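Local coordinates for protein DNA polymerase III subunit beta (Pseudomonas aeruginosa, PDB 4TSZ) that encircles DNA as a sliding clamp, tethering DNA polymerases and other proteins to the template and conferring processivity on them, at residues S130-K135 against D213-I218; V52-R57 against G230-T235. All coordinates share one frame; numbering follows the deposited sequence.

Both contacts are antiparallel strand pairings in one eight-stranded sheet, their centres about 15 Å apart, and both are partly buried. Contact 1, at the sheet edge, joins the outermost strand 125-132 to strand 215-221, both of the central domain, where the chain turns into helix 133-141. Contact 2 lies mid-sheet under helix 199-208, where strand 52-59 of the N-terminal domain meets strand 232-237 of the central domain. Each has a buried apolar face and a more polar opposite one. Contact 1 has two strand backbone bonds and then a glutamine at a helix start; contact 2 has four, and a weak fifth from R57 N to E231 O, with an arginine gripping the turn before the strand.

Contact 1: S130-K135 against D213-I218; sequences SIAQSK and DGEVGI
Q133 reaches from its helix's first turn to strand 215-218. Q133 CB lies 3.6 Å from G214 O, Q133 CG packs on V216 CB at 3.9 Å, and CD passes over the G214-E215 backbone. Q133 NE2 donates to E215 O at 3.2 Å from above the carbonyl plane, while OE1 accepts from E211 N, so both ends of the amide are used. CG, anti to the carbonyl carbon (chi1 -76°), starts an extended chain, suiting glutamine to span the gap. G214 suits its place, since a CB would collide with Q133 NE2. Q133 N adds a nearly straight bond to G214 O (3.0 Å, 172°); a water accepting from S134 N lies in donating reach of that oxygen.

Before the helix, I131 and V216 form a hydrogen-bonded antiparallel pair, side by side on the buried face with I131 CG2 3.7 Å from V216 CG1, and L136 covers V216. On the exposed face E215 CG lies 3.3 Å from S130 OG, and the bend at chi2 (88°) brings E215 CD within 3.8 Å of I131 C, OE1 near A132 CA. A132 occupies the N-cap position in this strand-to-helix junction at the sheet edge, part of the central domain's DNA-clamp fold.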
ATOM      1  N   SER E 130     -11.550  33.247  11.188  1.00 68.05           N
ATOM      2  CA  SER E 130     -11.564  32.603   9.881  1.00 66.93           C
ATOM      3  C   SER E 130     -10.141  32.631   9.316  1.00 68.64           C
ATOM      4  O   SER E 130      -9.398  33.586   9.558  1.00 69.59           O
ATOM      5  CB  SER E 130     -12.535  33.311   8.944  1.00 72.77           C
ATOM      6  OG  SER E 130     -12.993  32.410   7.950  1.00 82.71           O
ATOM      7  N   ILE E 131      -9.755  31.578   8.598  1.00 62.74           N
ATOM      8  CA  ILE E 131      -8.418  31.450   8.015  1.00 62.13           C
ATOM      9  C   ILE E 131      -8.449  30.625   6.723  1.00 65.44           C
ATOM     10  O   ILE E 131      -9.289  29.741   6.576  1.00 65.18           O
ATOM     11  CB  ILE E 131      -7.382  30.901   9.068  1.00 64.32           C
ATOM     12  CG1 ILE E 131      -5.918  31.120   8.609  1.00 64.77           C
ATOM     13  CG2 ILE E 131      -7.672  29.439   9.510  1.00 63.30           C
ATOM     14  CD1 ILE E 131      -4.813  30.614   9.540  1.00 71.19           C
ATOM     15  N   ALA E 132      -7.524  30.911   5.792  1.00 62.18           N
ATOM     16  CA  ALA E 132      -7.364  30.148   4.555  1.00 60.86           C
ATOM     17  C   ALA E 132      -7.003  28.707   4.941  1.00 62.05           C
ATOM     18  O   ALA E 132      -6.162  28.508   5.826  1.00 60.23           O
ATOM     19  CB  ALA E 132      -6.245  30.747   3.718  1.00 62.42           C
ATOM     20  N   GLN E 133      -7.673  27.714   4.316  1.00 57.90           N
ATOM     21  CA  GLN E 133      -7.447  26.287   4.568  1.00 56.15           C
ATOM     22  C   GLN E 133      -5.983  25.918   4.333  1.00 59.60           C
ATOM     23  O   GLN E 133      -5.396  25.170   5.117  1.00 58.03           O
ATOM     24  CB  GLN E 133      -8.367  25.422   3.691  1.00 56.68           C
ATOM     25  CG  GLN E 133      -9.817  25.381   4.171  1.00 64.89           C
ATOM     26  CD  GLN E 133     -10.688  24.453   3.357  1.00 69.65           C
ATOM     27  OE1 GLN E 133     -10.310  23.329   3.028  1.00 59.90           O
ATOM     28  NE2 GLN E 133     -11.898  24.890   3.046  1.00 61.64           N
ATOM     29  N   SER E 134      -5.402  26.495   3.275  1.00 56.93           N
ATOM     30  CA  SER E 134      -4.022  26.347   2.821  1.00 56.70           C
ATOM     31  C   SER E 134      -3.009  26.766   3.907  1.00 57.80           C
ATOM     32  O   SER E 134      -1.988  26.093   4.072  1.00 54.47           O
ATOM     33  CB  SER E 134      -3.823  27.197   1.562  1.00 63.62           C
ATOM     34  OG  SER E 134      -2.474  27.293   1.137  1.00 75.98           O
ATOM     35  N   LYS E 135      -3.278  27.896   4.607  1.00 55.79           N
ATOM     36  CA  LYS E 135      -2.413  28.435   5.664  1.00 55.82           C
ATOM     37  C   LYS E 135      -2.437  27.534   6.894  1.00 58.05           C
ATOM     38  O   LYS E 135      -1.378  27.264   7.472  1.00 57.70           O
ATOM     39  CB  LYS E 135      -2.809  29.869   6.043  1.00 59.32           C
ATOM     40  CG  LYS E 135      -2.480  30.905   4.989  1.00 70.69           C
ATOM     41  CD  LYS E 135      -2.869  32.296   5.456  1.00 80.35           C
ATOM     42  CE  LYS E 135      -2.616  33.337   4.395  1.00 86.40           C
ATOM     43  NZ  LYS E 135      -2.857  34.705   4.911  1.00100.73           N
ATOM     44  N   ASP E 213      -8.228  26.947  -2.414  1.00 78.70           N
ATOM     45  CA  ASP E 213      -8.777  28.306  -2.458  1.00 79.49           C
ATOM     46  C   ASP E 213      -9.694  28.637  -1.263  1.00 79.87           C
ATOM     47  O   ASP E 213      -9.929  29.817  -0.990  1.00 81.26           O
ATOM     48  CB  ASP E 213      -9.562  28.518  -3.767  1.00 83.16           C
ATOM     49  CG  ASP E 213      -8.730  28.509  -5.035  1.00 98.80           C
ATOM     50  OD1 ASP E 213      -8.166  27.439  -5.371  1.00 99.08           O
ATOM     51  OD2 ASP E 213      -8.706  29.545  -5.736  1.00107.76           O
ATOM     52  N   GLY E 214     -10.203  27.599  -0.592  1.00 72.30           N
ATOM     53  CA  GLY E 214     -11.160  27.685   0.510  1.00 70.00           C
ATOM     54  C   GLY E 214     -10.736  28.297   1.829  1.00 69.06           C
ATOM     55  O   GLY E 214      -9.544  28.461   2.117  1.00 67.60           O
ATOM     56  N   GLU E 215     -11.754  28.612   2.648  1.00 63.06           N
ATOM     57  CA  GLU E 215     -11.632  29.201   3.973  1.00 61.98           C
ATOM     58  C   GLU E 215     -12.168  28.225   5.028  1.00 63.24           C
ATOM     59  O   GLU E 215     -13.036  27.396   4.733  1.00 62.19           O
ATOM     60  CB  GLU E 215     -12.442  30.504   4.019  1.00 65.18           C
ATOM     61  CG  GLU E 215     -11.872  31.558   4.954  1.00 76.08           C
ATOM     62  CD  GLU E 215     -10.827  32.508   4.393  1.00 91.57           C
ATOM     63  OE1 GLU E 215     -10.272  32.231   3.303  1.00 83.24           O
ATOM     64  OE2 GLU E 215     -10.543  33.524   5.068  1.00 81.89           O
ATOM     65  N   VAL E 216     -11.651  28.331   6.256  1.00 57.67           N
ATOM     66  CA  VAL E 216     -12.091  27.522   7.393  1.00 55.01           C
ATOM     67  C   VAL E 216     -12.349  28.418   8.616  1.00 57.31           C
ATOM     68  O   VAL E 216     -11.533  29.280   8.942  1.00 56.70           O
ATOM     69  CB  VAL E 216     -11.171  26.291   7.680  1.00 56.99           C
ATOM     70  CG1 VAL E 216      -9.733  26.702   8.012  1.00 56.87           C
ATOM     71  CG2 VAL E 216     -11.754  25.379   8.764  1.00 55.46           C
ATOM     72  N   GLY E 217     -13.505  28.229   9.236  1.00 53.29           N
ATOM     73  CA  GLY E 217     -13.871  28.924  10.456  1.00 53.83           C
ATOM     74  C   GLY E 217     -13.365  28.117  11.634  1.00 56.11           C
ATOM     75  O   GLY E 217     -13.652  26.921  11.725  1.00 54.07           O
ATOM     76  N   ILE E 218     -12.585  28.750  12.523  1.00 53.01           N
ATOM     77  CA  ILE E 218     -12.019  28.087  13.700  1.00 51.76           C
ATOM     78  C   ILE E 218     -12.629  28.624  14.983  1.00 56.73           C
ATOM     79  O   ILE E 218     -12.774  29.839  15.135  1.00 57.48           O
ATOM     80  CB  ILE E 218     -10.457  28.176  13.738  1.00 54.46           C
ATOM     81  CG1 ILE E 218      -9.794  27.542  12.483  1.00 53.70           C
ATOM     82  CG2 ILE E 218      -9.855  27.622  15.053  1.00 53.84           C
ATOM     83  CD1 ILE E 218     -10.010  26.040  12.262  1.00 56.02           C
TER
HETATM   84  O   HOH W   1      -7.011  27.875   1.022  1.00 52.21           O

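Contact 2: V52-R57 against G230-T235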
ATOM      1  N   VAL E  52     -12.725  12.732  18.125  1.00 50.53           N
ATOM      2  CA  VAL E  52     -13.105  13.605  17.027  1.00 50.69           C
ATOM      3  C   VAL E  52     -14.525  13.294  16.572  1.00 52.06           C
ATOM      4  O   VAL E  52     -14.983  12.158  16.679  1.00 50.55           O
ATOM      5  CB  VAL E  52     -12.092  13.652  15.831  1.00 55.01           C
ATOM      6  CG1 VAL E  52     -10.674  13.959  16.301  1.00 54.99           C
ATOM      7  CG2 VAL E  52     -12.124  12.372  15.000  1.00 54.58           C
ATOM      8  N   GLU E  53     -15.215  14.321  16.077  1.00 48.46           N
ATOM      9  CA  GLU E  53     -16.550  14.216  15.514  1.00 47.24           C
ATOM     10  C   GLU E  53     -16.542  14.939  14.175  1.00 49.75           C
ATOM     11  O   GLU E  53     -16.100  16.088  14.089  1.00 49.76           O
ATOM     12  CB  GLU E  53     -17.612  14.810  16.453  1.00 48.87           C
ATOM     13  CG  GLU E  53     -19.021  14.632  15.925  1.00 55.47           C
ATOM     14  CD  GLU E  53     -20.072  15.444  16.646  1.00 74.81           C
ATOM     15  OE1 GLU E  53     -20.838  14.854  17.442  1.00 82.17           O
ATOM     16  OE2 GLU E  53     -20.131  16.672  16.412  1.00 64.11           O
ATOM     17  N   LEU E  54     -17.018  14.265  13.139  1.00 45.36           N
ATOM     18  CA  LEU E  54     -17.106  14.865  11.822  1.00 45.67           C
ATOM     19  C   LEU E  54     -18.554  14.865  11.362  1.00 48.41           C
ATOM     20  O   LEU E  54     -19.230  13.845  11.457  1.00 45.46           O
ATOM     21  CB  LEU E  54     -16.175  14.164  10.820  1.00 45.52           C
ATOM     22  CG  LEU E  54     -15.953  14.868   9.464  1.00 52.14           C
ATOM     23  CD1 LEU E  54     -15.444  16.300   9.633  1.00 53.02           C
ATOM     24  CD2 LEU E  54     -14.947  14.107   8.627  1.00 57.02           C
ATOM     25  N   VAL E  55     -19.031  16.031  10.904  1.00 46.60           N
ATOM     26  CA  VAL E  55     -20.400  16.235  10.426  1.00 46.89           C
ATOM     27  C   VAL E  55     -20.373  16.708   8.967  1.00 52.27           C
ATOM     28  O   VAL E  55     -19.687  17.669   8.645  1.00 51.24           O
ATOM     29  CB  VAL E  55     -21.219  17.210  11.334  1.00 51.10           C
ATOM     30  CG1 VAL E  55     -22.647  17.411  10.806  1.00 51.53           C
ATOM     31  CG2 VAL E  55     -21.241  16.740  12.791  1.00 50.15           C
ATOM     32  N   GLY E  56     -21.124  16.021   8.117  1.00 50.38           N
ATOM     33  CA  GLY E  56     -21.310  16.366   6.711  1.00 50.54           C
ATOM     34  C   GLY E  56     -22.756  16.754   6.473  1.00 56.24           C
ATOM     35  O   GLY E  56     -23.659  16.185   7.090  1.00 56.14           O
ATOM     36  N   ARG E  57     -22.991  17.747   5.607  1.00 55.49           N
ATOM     37  CA  ARG E  57     -24.347  18.229   5.328  1.00 56.59           C
ATOM     38  C   ARG E  57     -24.667  18.242   3.841  1.00 61.12           C
ATOM     39  O   ARG E  57     -23.806  18.586   3.028  1.00 61.90           O
ATOM     40  CB  ARG E  57     -24.581  19.620   5.949  1.00 57.33           C
ATOM     41  CG  ARG E  57     -24.955  19.572   7.427  1.00 66.30           C
ATOM     42  CD  ARG E  57     -24.771  20.918   8.115  1.00 75.36           C
ATOM     43  NE  ARG E  57     -23.409  21.081   8.646  1.00 86.93           N
ATOM     44  CZ  ARG E  57     -22.418  21.742   8.039  1.00108.21           C
ATOM     45  NH1 ARG E  57     -22.630  22.354   6.880  1.00 98.68           N
ATOM     46  NH2 ARG E  57     -21.218  21.814   8.601  1.00 98.20           N
ATOM     47  N   GLY E 230     -18.431  24.625   5.763  1.00 71.83           N
ATOM     48  CA  GLY E 230     -19.712  24.720   5.066  1.00 73.95           C
ATOM     49  C   GLY E 230     -20.214  23.380   4.575  1.00 79.30           C
ATOM     50  O   GLY E 230     -21.421  23.117   4.610  1.00 80.49           O
ATOM     51  N   GLU E 231     -19.282  22.525   4.106  1.00 74.44           N
ATOM     52  CA  GLU E 231     -19.566  21.153   3.687  1.00 72.95           C
ATOM     53  C   GLU E 231     -19.359  20.193   4.876  1.00 72.35           C
ATOM     54  O   GLU E 231     -20.034  19.161   4.956  1.00 71.54           O
ATOM     55  CB  GLU E 231     -18.737  20.738   2.452  1.00 74.46           C
ATOM     56  CG  GLU E 231     -17.234  20.962   2.567  1.00 87.45           C
ATOM     57  CD  GLU E 231     -16.435  20.699   1.304  1.00108.72           C
ATOM     58  OE1 GLU E 231     -15.366  20.054   1.404  1.00112.20           O
ATOM     59  OE2 GLU E 231     -16.857  21.164   0.221  1.00 99.79           O
ATOM     60  N   PHE E 232     -18.447  20.568   5.814  1.00 65.10           N
ATOM     61  CA  PHE E 232     -18.151  19.798   7.019  1.00 61.68           C
ATOM     62  C   PHE E 232     -17.896  20.624   8.285  1.00 61.79           C
ATOM     63  O   PHE E 232     -17.442  21.766   8.218  1.00 61.87           O
ATOM     64  CB  PHE E 232     -17.021  18.759   6.789  1.00 61.88           C
ATOM     65  CG  PHE E 232     -15.581  19.260   6.829  1.00 63.37           C
ATOM     66  CD1 PHE E 232     -14.943  19.506   8.041  1.00 65.50           C
ATOM     67  CD2 PHE E 232     -14.841  19.412   5.655  1.00 66.13           C
ATOM     68  CE1 PHE E 232     -13.615  19.957   8.080  1.00 66.47           C
ATOM     69  CE2 PHE E 232     -13.506  19.869   5.691  1.00 68.56           C
ATOM     70  CZ  PHE E 232     -12.906  20.141   6.904  1.00 66.24           C
ATOM     71  N   THR E 233     -18.164  20.003   9.443  1.00 54.72           N
ATOM     72  CA  THR E 233     -17.867  20.528  10.770  1.00 53.61           C
ATOM     73  C   THR E 233     -17.017  19.470  11.466  1.00 53.59           C
ATOM     74  O   THR E 233     -17.449  18.321  11.640  1.00 51.30           O
ATOM     75  CB  THR E 233     -19.121  20.914  11.579  1.00 60.00           C
ATOM     76  OG1 THR E 233     -19.847  21.914  10.872  1.00 64.58           O
ATOM     77  CG2 THR E 233     -18.775  21.437  12.970  1.00 54.94           C
ATOM     78  N   PHE E 234     -15.797  19.856  11.824  1.00 48.10           N
ATOM     79  CA  PHE E 234     -14.857  18.996  12.522  1.00 46.54           C
ATOM     80  C   PHE E 234     -14.773  19.472  13.959  1.00 49.18           C
ATOM     81  O   PHE E 234     -14.559  20.657  14.197  1.00 49.53           O
ATOM     82  CB  PHE E 234     -13.470  19.034  11.835  1.00 48.19           C
ATOM     83  CG  PHE E 234     -12.315  18.475  12.641  1.00 48.59           C
ATOM     84  CD1 PHE E 234     -11.628  19.273  13.554  1.00 51.57           C
ATOM     85  CD2 PHE E 234     -11.885  17.172  12.454  1.00 50.02           C
ATOM     86  CE1 PHE E 234     -10.566  18.759  14.298  1.00 52.02           C
ATOM     87  CE2 PHE E 234     -10.810  16.662  13.187  1.00 52.41           C
ATOM     88  CZ  PHE E 234     -10.157  17.460  14.105  1.00 50.80           C
ATOM     89  N   THR E 235     -14.934  18.552  14.911  1.00 44.45           N
ATOM     90  CA  THR E 235     -14.794  18.864  16.330  1.00 44.98           C
ATOM     91  C   THR E 235     -13.852  17.860  16.964  1.00 46.98           C
ATOM     92  O   THR E 235     -13.991  16.659  16.751  1.00 45.93           O
ATOM     93  CB  THR E 235     -16.147  18.948  17.068  1.00 51.39           C
ATOM     94  OG1 THR E 235     -17.079  19.702  16.293  1.00 54.59           O
ATOM     95  CG2 THR E 235     -16.017  19.589  18.436  1.00 49.01           C
TER
HETATM   96  O   HOH W   2     -18.411  18.037  14.593  1.00 49.09           O
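R57 brings the edge of its guanidinium to the turn and the first residues of the partner strand. R57 NH1 donates to G230 O at 2.7 Å, approaching from above the carbonyl plane, and R57 NH2 makes a weak, bent bond to T233 OG1, also 2.7 Å. The bend at chi3 (-88°) turns NE out of the line of the chain; a long, multiply donating arginine suits bridging turn and strand. G230 has a positive phi, at which a CB would press on the preceding carbonyl oxygen, so glycine fits this turn.

R57 N adds a weak backbone bond to E231 O (3.3 Å), and beyond it the backbones pair regularly. E53 with T235 and V55 with T233 each exchange two hydrogen bonds; E53 N to T235 O is 2.7 Å. E53, V55, T233 and T235 share the more polar face, where a water lies within hydrogen-bonding distance of E53 O, E53 OE2 and T235 OG1, with more acceptors around it than protons; T235 OG1 is also bonded to E122. On the other face L54 CD1 touches F232 CD1 at 3.6 Å and F234 CB at 4.0 Å, while V52 CG1 meets F234 CE2 at 4.1 Å. Bulky apolar residues suit this buried side.

Outward, helix 199-208 packs on that apolar face: L208 touches L54, F232 and F234, and L205 touches F234, while V21 covers V52 and L54. Strand 42-48 flanks strand 52-59 and strand 224-228 flanks strand 232-237, so the domain junction lies inside a continuous sheet.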